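Local coordinates for protein sulfate transporter 4.1, chloroplastic (Arabidopsis thaliana, PDB 7LHV) that carries sulfate across the membrane together with protons, as a symporter of the SLC26/SulP family, and may help regulate sulfate assimilation, at residues K238-P241 and I242-I246; E347-G350 and I351-L355; T411-I414 and I415-L419; A586-A589 and L590-Y594. One frame throughout, in Å; residues are numbered along the deposited sequence.

Contact 1 of 4, residues K238-P241 and I242-I246; sequences KIVP and IVESI
Ile239 and Val243 lie one turn apart at the start of helix 239-249, their side chains crossing at a slant so that CG2 of Ile239 meets CG2 of Val243 at 3.9 Å. Lys238 is the N-cap residue. Beneath the methyl pair, the amide N of Val243 binds Ile239 O at 2.9 Å, a nearly straight bond (167°). Farther round the helix, Glu244 reaches back over Val240: with CG anti to the carbonyl carbon (chi1 -75°) and the chain extended from there, its OE2 comes beside CG1 of Val240, acid against methyl. Pro241 suits the first turn, where its N needs no hydrogen to give, while its O takes the amide N of Ser245 at 2.9 Å. Ser245 OG sits between its own backbone N and carbonyl carbon (chi1 58°) and hydrogen-bonds Ile242 O at 2.6 Å. Ile246 N reaches that same oxygen at 2.9 Å, from the same face of the carbonyl plane. An alanine in place of Ser245 is likely to cost Ile242 O its hydroxyl partner, leaving the backbone amide of Ile246 as the donor from this stretch. Ile239 leans on Val219 and Leu222 of helix 206-229 and on Leu473 of helix 459-474, Val240 touches Phe474, and Ile246 rests on Ile225 and Leu229, so this short helix lies against both of those longer ones.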
# COMPACT_ATOMS: atom_id res chain seq x y z
N LYS A 238 -9.21 -15.90 20.13
CA LYS A 238 -7.91 -16.56 20.10
C LYS A 238 -8.04 -17.98 20.62
O LYS A 238 -8.86 -18.27 21.50
CB LYS A 238 -6.88 -15.79 20.93
CG LYS A 238 -6.86 -14.30 20.66
CD LYS A 238 -5.95 -13.59 21.64
CE LYS A 238 -5.93 -12.09 21.38
NZ LYS A 238 -7.24 -11.47 21.68
N ILE A 239 -7.23 -18.88 20.07
CA ILE A 239 -7.36 -20.30 20.39
C ILE A 239 -6.92 -20.59 21.82
O ILE A 239 -7.54 -21.40 22.52
CB ILE A 239 -6.57 -21.15 19.38
CG1 ILE A 239 -7.09 -20.90 17.97
CG2 ILE A 239 -6.68 -22.63 19.72
CD1 ILE A 239 -8.57 -21.14 17.81
N VAL A 240 -5.84 -19.95 22.27
CA VAL A 240 -5.28 -20.27 23.58
C VAL A 240 -6.26 -19.99 24.72
O VAL A 240 -6.47 -20.88 25.56
CB VAL A 240 -3.93 -19.56 23.77
CG1 VAL A 240 -3.39 -19.81 25.17
CG2 VAL A 240 -2.93 -20.04 22.72
N PRO A 241 -6.88 -18.80 24.82
CA PRO A 241 -7.88 -18.61 25.89
C PRO A 241 -9.07 -19.55 25.78
O PRO A 241 -9.59 -19.99 26.81
CB PRO A 241 -8.29 -17.14 25.72
CG PRO A 241 -7.91 -16.79 24.34
CD PRO A 241 -6.67 -17.56 24.05
N ILE A 242 -9.50 -19.88 24.56
CA ILE A 242 -10.64 -20.79 24.40
C ILE A 242 -10.30 -22.16 24.96
O ILE A 242 -11.08 -22.76 25.72
CB ILE A 242 -11.05 -20.87 22.92
CG1 ILE A 242 -11.60 -19.53 22.44
CG2 ILE A 242 -12.08 -21.97 22.72
CD1 ILE A 242 -11.82 -19.47 20.94
N VAL A 243 -9.12 -22.68 24.60
CA VAL A 243 -8.73 -24.00 25.07
C VAL A 243 -8.50 -23.98 26.58
O VAL A 243 -8.85 -24.94 27.29
CB VAL A 243 -7.48 -24.49 24.31
CG1 VAL A 243 -7.00 -25.81 24.87
CG2 VAL A 243 -7.79 -24.61 22.83
N GLU A 244 -7.92 -22.90 27.10
CA GLU A 244 -7.72 -22.79 28.54
C GLU A 244 -9.05 -22.80 29.28
O GLU A 244 -9.19 -23.47 30.31
CB GLU A 244 -6.94 -21.51 28.87
CG GLU A 244 -5.46 -21.59 28.55
CD GLU A 244 -4.75 -20.28 28.80
OE1 GLU A 244 -5.36 -19.38 29.42
OE2 GLU A 244 -3.58 -20.14 28.38
N SER A 245 -10.04 -22.06 28.77
CA SER A 245 -11.36 -22.05 29.40
C SER A 245 -12.03 -23.41 29.33
O SER A 245 -12.68 -23.84 30.29
CB SER A 245 -12.24 -20.99 28.75
OG SER A 245 -12.38 -21.24 27.37
N ILE A 246 -11.90 -24.10 28.19
CA ILE A 246 -12.49 -25.43 28.06
C ILE A 246 -11.88 -26.38 29.07
O ILE A 246 -12.59 -27.14 29.75
CB ILE A 246 -12.33 -25.94 26.62
CG1 ILE A 246 -13.26 -25.18 25.68
CG2 ILE A 246 -12.60 -27.43 26.55
CD1 ILE A 246 -12.93 -25.35 24.22

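Contact 2 of 4, residues E347-G350 and I351-L355; sequences ESVG and IAKAL
From Ser348 to Ala354 the backbone runs as regular alpha helix, the amides of Ala352, Lys353 and Ala354 bound in turn to the carbonyls of Ser348, Val349 and Gly350 at 2.9 to 3.0 Å, and just before it Glu347 O takes Ile351 N at 2.9 Å. This is the later part of the long helix 330-358 of the sulfate permease domain, much of it predicted to span the membrane, and the predicted span ends about where Lys353 begins. The side chain of Ile351 folds back along the preceding turn: CG1, placed beside the backbone N (chi1 -60°), comes 3.2 Å from Glu347 O, and CD1 stays near the same oxygen. The methyl of Ala352 lies close to the carbonyls of Ser348 and Val349, and that of Ala354 beside Gly350 O. Outside the helix, Ile351 packs on Phe391 and Ser394 of helix 391-399, while Val349 meets Ser365 and Leu369 of helix 365-381, and Ala352 meets Glu368 there. Glu347 contacts Phe391 too, as well as Ile209 and Thr213 of helix 206-229, and its side chain is about 7 Å from a bound sphingosine phosphate. Lys353 turns back over Val349, the two side chains meeting at a slant, and its ammonium makes a weak hydrogen bond to Ser365 OG. The bend is in the middle of the lysine chain (chi3 -69°), and it brings CE to 3.8 Å from Val349 CG1.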
# COMPACT_ATOMS: atom_id res chain seq x y z
N GLU A 347 -15.17 -11.35 -1.50
CA GLU A 347 -15.84 -12.64 -1.58
C GLU A 347 -17.16 -12.58 -2.35
O GLU A 347 -17.33 -13.30 -3.33
CB GLU A 347 -16.07 -13.19 -0.17
CG GLU A 347 -14.79 -13.55 0.56
CD GLU A 347 -15.04 -14.07 1.96
OE1 GLU A 347 -16.20 -14.04 2.40
OE2 GLU A 347 -14.07 -14.51 2.61
N SER A 348 -18.09 -11.73 -1.91
CA SER A 348 -19.42 -11.71 -2.53
C SER A 348 -19.35 -11.31 -4.00
O SER A 348 -20.00 -11.92 -4.85
CB SER A 348 -20.33 -10.77 -1.76
OG SER A 348 -21.50 -10.47 -2.51
N VAL A 349 -18.56 -10.28 -4.31
CA VAL A 349 -18.42 -9.85 -5.70
C VAL A 349 -17.73 -10.93 -6.52
O VAL A 349 -18.06 -11.14 -7.69
CB VAL A 349 -17.68 -8.51 -5.76
CG1 VAL A 349 -17.34 -8.15 -7.20
CG2 VAL A 349 -18.52 -7.41 -5.14
N GLY A 350 -16.76 -11.63 -5.92
CA GLY A 350 -16.12 -12.73 -6.63
C GLY A 350 -17.09 -13.84 -6.96
O GLY A 350 -17.07 -14.39 -8.06
N ILE A 351 -17.96 -14.19 -6.01
CA ILE A 351 -18.98 -15.21 -6.26
C ILE A 351 -19.92 -14.76 -7.37
O ILE A 351 -20.27 -15.53 -8.27
CB ILE A 351 -19.75 -15.53 -4.97
CG1 ILE A 351 -18.81 -16.05 -3.89
CG2 ILE A 351 -20.83 -16.55 -5.25
CD1 ILE A 351 -19.44 -16.08 -2.52
N ALA A 352 -20.34 -13.49 -7.33
CA ALA A 352 -21.24 -12.98 -8.36
C ALA A 352 -20.58 -13.04 -9.73
O ALA A 352 -21.21 -13.45 -10.71
CB ALA A 352 -21.67 -11.56 -8.03
N LYS A 353 -19.31 -12.63 -9.83
CA LYS A 353 -18.62 -12.64 -11.11
C LYS A 353 -18.42 -14.06 -11.63
O LYS A 353 -18.60 -14.32 -12.83
CB LYS A 353 -17.27 -11.93 -10.99
CG LYS A 353 -17.37 -10.42 -11.15
CD LYS A 353 -15.99 -9.78 -11.21
CE LYS A 353 -15.27 -9.88 -9.88
NZ LYS A 353 -14.09 -8.98 -9.82
N ALA A 354 -18.05 -14.99 -10.75
CA ALA A 354 -17.88 -16.38 -11.18
C ALA A 354 -19.19 -16.96 -11.68
O ALA A 354 -19.23 -17.63 -12.72
CB ALA A 354 -17.32 -17.22 -10.03
N LEU A 355 -20.29 -16.71 -10.96
CA LEU A 355 -21.58 -17.22 -11.39
C LEU A 355 -22.02 -16.58 -12.70
O LEU A 355 -22.60 -17.26 -13.56
CB LEU A 355 -22.63 -16.98 -10.31
CG LEU A 355 -22.50 -17.82 -9.04
CD1 LEU A 355 -23.50 -17.36 -8.00
CD2 LEU A 355 -22.68 -19.29 -9.35

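Contact 3 of 4, residues T411-I414 and I415-L419; sequences TGII and IGCSL
Cys417 lies one helical turn beyond Ile413, and its side chain can be followed outward along helix 406-426, a predicted membrane-spanning helix. CB stands 3.3 Å from Ile414 O and somewhat farther from Ile413 O. From there SG goes to the side opposite the carbonyl carbon and next to the backbone N (chi1 -68°), which swings it back along the helix to 3.4 Å from Ile413 O. At the tip the sulfur also meets a methyl, CG2 of Ile413, at 4.3 Å, a loose apolar touch on a part of the helix where Ile413 is on the surface. The amide of Cys417 binds Ile413 O at 2.8 Å, so the backbone bond holds the two residues one turn apart, and the side chains only graze. Ile415 repeats the backward lean on another side of the helix: its CB is near Gly412 O, and CG1 lies 3.4 Å from Thr411 O. That same Thr411 carbonyl takes the amide N of Ile415 at 3.1 Å, with the donor in the carbonyl plane. Gly412 and Gly416 have the four-residue spacing of a GxxxG sequence, and the amide N of Gly416 binds Gly412 O. Thr411 OG1 is hydrogen-bonded to Gly102 O of helix 91-119 and to Ser407 O of its own helix. Thr411 packs on Val105 and Leu109, and Ile415 on Leu109 and Val110, of helix 91-119, while Ile413 touches Phe136, and Leu419 meets Ile125, Leu128 and Tyr129, all on helix 125-141.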
# COMPACT_ATOMS: atom_id res chain seq x y z
N THR A 411 -37.33 -17.35 -2.09
CA THR A 411 -36.63 -17.63 -0.85
C THR A 411 -37.09 -16.69 0.25
O THR A 411 -37.50 -17.12 1.33
CB THR A 411 -35.12 -17.52 -1.06
OG1 THR A 411 -34.66 -18.64 -1.82
CG2 THR A 411 -34.40 -17.49 0.28
N GLY A 412 -37.08 -15.38 -0.04
CA GLY A 412 -37.54 -14.42 0.94
C GLY A 412 -38.96 -14.70 1.38
O GLY A 412 -39.27 -14.65 2.57
N ILE A 413 -39.83 -15.06 0.43
CA ILE A 413 -41.21 -15.38 0.78
C ILE A 413 -41.24 -16.51 1.80
O ILE A 413 -41.96 -16.44 2.81
CB ILE A 413 -42.02 -15.72 -0.48
CG1 ILE A 413 -42.21 -14.47 -1.35
CG2 ILE A 413 -43.37 -16.31 -0.10
CD1 ILE A 413 -42.70 -14.77 -2.74
N ILE A 414 -40.42 -17.54 1.58
CA ILE A 414 -40.35 -18.64 2.53
C ILE A 414 -40.02 -18.10 3.92
O ILE A 414 -40.69 -18.41 4.90
CB ILE A 414 -39.32 -19.69 2.07
CG1 ILE A 414 -39.72 -20.27 0.72
CG2 ILE A 414 -39.19 -20.79 3.11
CD1 ILE A 414 -41.12 -20.83 0.68
N ILE A 415 -39.00 -17.23 3.99
CA ILE A 415 -38.64 -16.63 5.27
C ILE A 415 -39.85 -15.94 5.88
O ILE A 415 -40.19 -16.17 7.05
CB ILE A 415 -37.47 -15.65 5.09
CG1 ILE A 415 -36.30 -16.33 4.37
CG2 ILE A 415 -37.02 -15.11 6.43
CD1 ILE A 415 -35.67 -17.43 5.18
N GLY A 416 -40.56 -15.14 5.07
CA GLY A 416 -41.74 -14.47 5.58
C GLY A 416 -42.74 -15.45 6.16
O GLY A 416 -43.27 -15.23 7.25
N CYS A 417 -42.96 -16.57 5.46
CA CYS A 417 -43.88 -17.57 5.96
C CYS A 417 -43.47 -18.04 7.35
O CYS A 417 -44.29 -18.10 8.27
CB CYS A 417 -43.95 -18.75 4.99
SG CYS A 417 -44.72 -18.36 3.40
N SER A 418 -42.17 -18.32 7.53
CA SER A 418 -41.69 -18.68 8.85
C SER A 418 -42.04 -17.59 9.86
O SER A 418 -42.67 -17.86 10.89
CB SER A 418 -40.18 -18.92 8.82
OG SER A 418 -39.86 -19.98 7.93
N LEU A 419 -41.72 -16.34 9.52
CA LEU A 419 -41.95 -15.24 10.44
C LEU A 419 -43.42 -15.07 10.75
O LEU A 419 -43.77 -14.38 11.72
CB LEU A 419 -41.38 -13.94 9.86
CG LEU A 419 -39.86 -13.84 9.80
CD1 LEU A 419 -39.44 -12.66 8.94
CD2 LEU A 419 -39.28 -13.71 11.19

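Contact 4 of 4, residues A586-A589 and L590-Y594; sequences AVEA and LKELY
The connecting helix of a beta-alpha-beta crossover in the STAS domain, 584-599 between parallel strands 569-575 and 603-606, carries Glu588 and Lys591 as a charged pair, with Glu592 beside them. The carboxylate of Glu588 turns through a bent chain (chi2 -67°) so that OE2 lies 3.5 Å from Lys591 NZ, a salt bridge near the long end of the range, and 3.4 Å from Lys591 CE. Its other oxygen, OE1, is 3.9 Å from OE2 of Glu592, and the two carboxylate planes stand 84° apart, almost at right angles. Below these side chains, the amides of Leu590, Lys591, Glu592 and Leu593 bind the carbonyls of Ala586 to Ala589 in the ordinary helical order. Leu590 lays CB and CG along Ala586 O, then goes on to Met622. On another side, Ala589 and Leu593 both pack on Lys546 of helix 542-560. Lys591 has a second partner, since NZ also hydrogen-bonds Ser620 O at the end of helix 611-620. Phe453 of the second subunit packs against both Glu588 and Lys591, which places the pair where the two chains meet. Shortening Lys591 to an alanine is likely to leave Glu588 without its positive mate, close to the like charge of Glu592, and Ser620 O without this donor. The lysine thus links one helix to the next with a single ammonium group and is likely to offset part of the repulsion between the two glutamates.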
# COMPACT_ATOMS: atom_id res chain seq x y z
N ALA A 586 10.00 10.47 -14.09
CA ALA A 586 10.77 9.77 -15.11
C ALA A 586 11.64 10.73 -15.91
O ALA A 586 12.83 10.47 -16.11
CB ALA A 586 9.83 9.00 -16.04
N VAL A 587 11.07 11.84 -16.37
CA VAL A 587 11.85 12.77 -17.18
C VAL A 587 12.89 13.49 -16.33
O VAL A 587 14.00 13.78 -16.79
CB VAL A 587 10.94 13.75 -17.93
CG1 VAL A 587 10.25 13.05 -19.08
CG2 VAL A 587 9.92 14.36 -17.00
N GLU A 588 12.55 13.80 -15.07
CA GLU A 588 13.55 14.40 -14.18
C GLU A 588 14.74 13.47 -13.98
O GLU A 588 15.90 13.90 -14.07
CB GLU A 588 12.91 14.77 -12.84
CG GLU A 588 12.43 16.21 -12.77
CD GLU A 588 13.58 17.20 -12.79
OE1 GLU A 588 14.44 17.14 -11.89
OE2 GLU A 588 13.63 18.04 -13.72
N ALA A 589 14.47 12.19 -13.72
CA ALA A 589 15.56 11.24 -13.55
C ALA A 589 16.34 11.05 -14.84
O ALA A 589 17.56 10.89 -14.81
CB ALA A 589 15.01 9.90 -13.06
N LEU A 590 15.65 11.06 -15.98
CA LEU A 590 16.35 10.92 -17.26
C LEU A 590 17.29 12.10 -17.50
O LEU A 590 18.42 11.91 -17.96
CB LEU A 590 15.34 10.79 -18.39
CG LEU A 590 14.72 9.40 -18.57
CD1 LEU A 590 13.69 9.41 -19.68
CD2 LEU A 590 15.80 8.37 -18.83
N LYS A 591 16.85 13.31 -17.17
CA LYS A 591 17.72 14.47 -17.30
C LYS A 591 18.91 14.38 -16.35
O LYS A 591 20.05 14.71 -16.72
CB LYS A 591 16.94 15.76 -17.05
CG LYS A 591 15.99 16.12 -18.17
CD LYS A 591 15.49 17.55 -18.06
CE LYS A 591 14.43 17.69 -16.99
NZ LYS A 591 13.72 19.00 -17.09
N GLU A 592 18.68 13.92 -15.11
CA GLU A 592 19.78 13.77 -14.17
C GLU A 592 20.80 12.74 -14.66
O GLU A 592 22.01 12.98 -14.57
CB GLU A 592 19.24 13.38 -12.79
CG GLU A 592 18.44 14.47 -12.11
CD GLU A 592 17.87 14.02 -10.78
OE1 GLU A 592 18.20 12.90 -10.33
OE2 GLU A 592 17.10 14.80 -10.17
N LEU A 593 20.33 11.60 -15.16
CA LEU A 593 21.25 10.59 -15.69
C LEU A 593 21.97 11.09 -16.93
O LEU A 593 23.14 10.76 -17.13
CB LEU A 593 20.52 9.28 -15.98
CG LEU A 593 20.28 8.29 -14.84
CD1 LEU A 593 21.61 7.79 -14.33
CD2 LEU A 593 19.49 8.87 -13.69
N TYR A 594 21.31 11.88 -17.77
CA TYR A 594 22.01 12.44 -18.92
C TYR A 594 23.13 13.38 -18.47
O TYR A 594 24.24 13.35 -19.03
CB TYR A 594 21.05 13.19 -19.83
CG TYR A 594 21.77 14.02 -20.86
CD1 TYR A 594 22.47 13.42 -21.89
CD2 TYR A 594 21.77 15.41 -20.79
CE1 TYR A 594 23.14 14.18 -22.83
CE2 TYR A 594 22.43 16.17 -21.72
CZ TYR A 594 23.12 15.55 -22.74
OH TYR A 594 23.78 16.31 -23.67

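How the contacts relate
From the N terminus the four contacts come in series. Each joins consecutive residues of a single helix, so none closes a loop, and none nests in or crosses another. Contact 1 begins the short helix 239-249, contact 2 lies late in 330-358, and contact 3 in 406-426, all three in the permease domain. Contacts 2 and 3 are the nearest pair, with about 13 Å between their closest atoms, and still do not touch. Contact 4 lies in the STAS domain, centred about 67 Å from contact 3, on the opposite side of the chain's centre. Helix 206-229 is a shared neighbour of contacts 1 and 2.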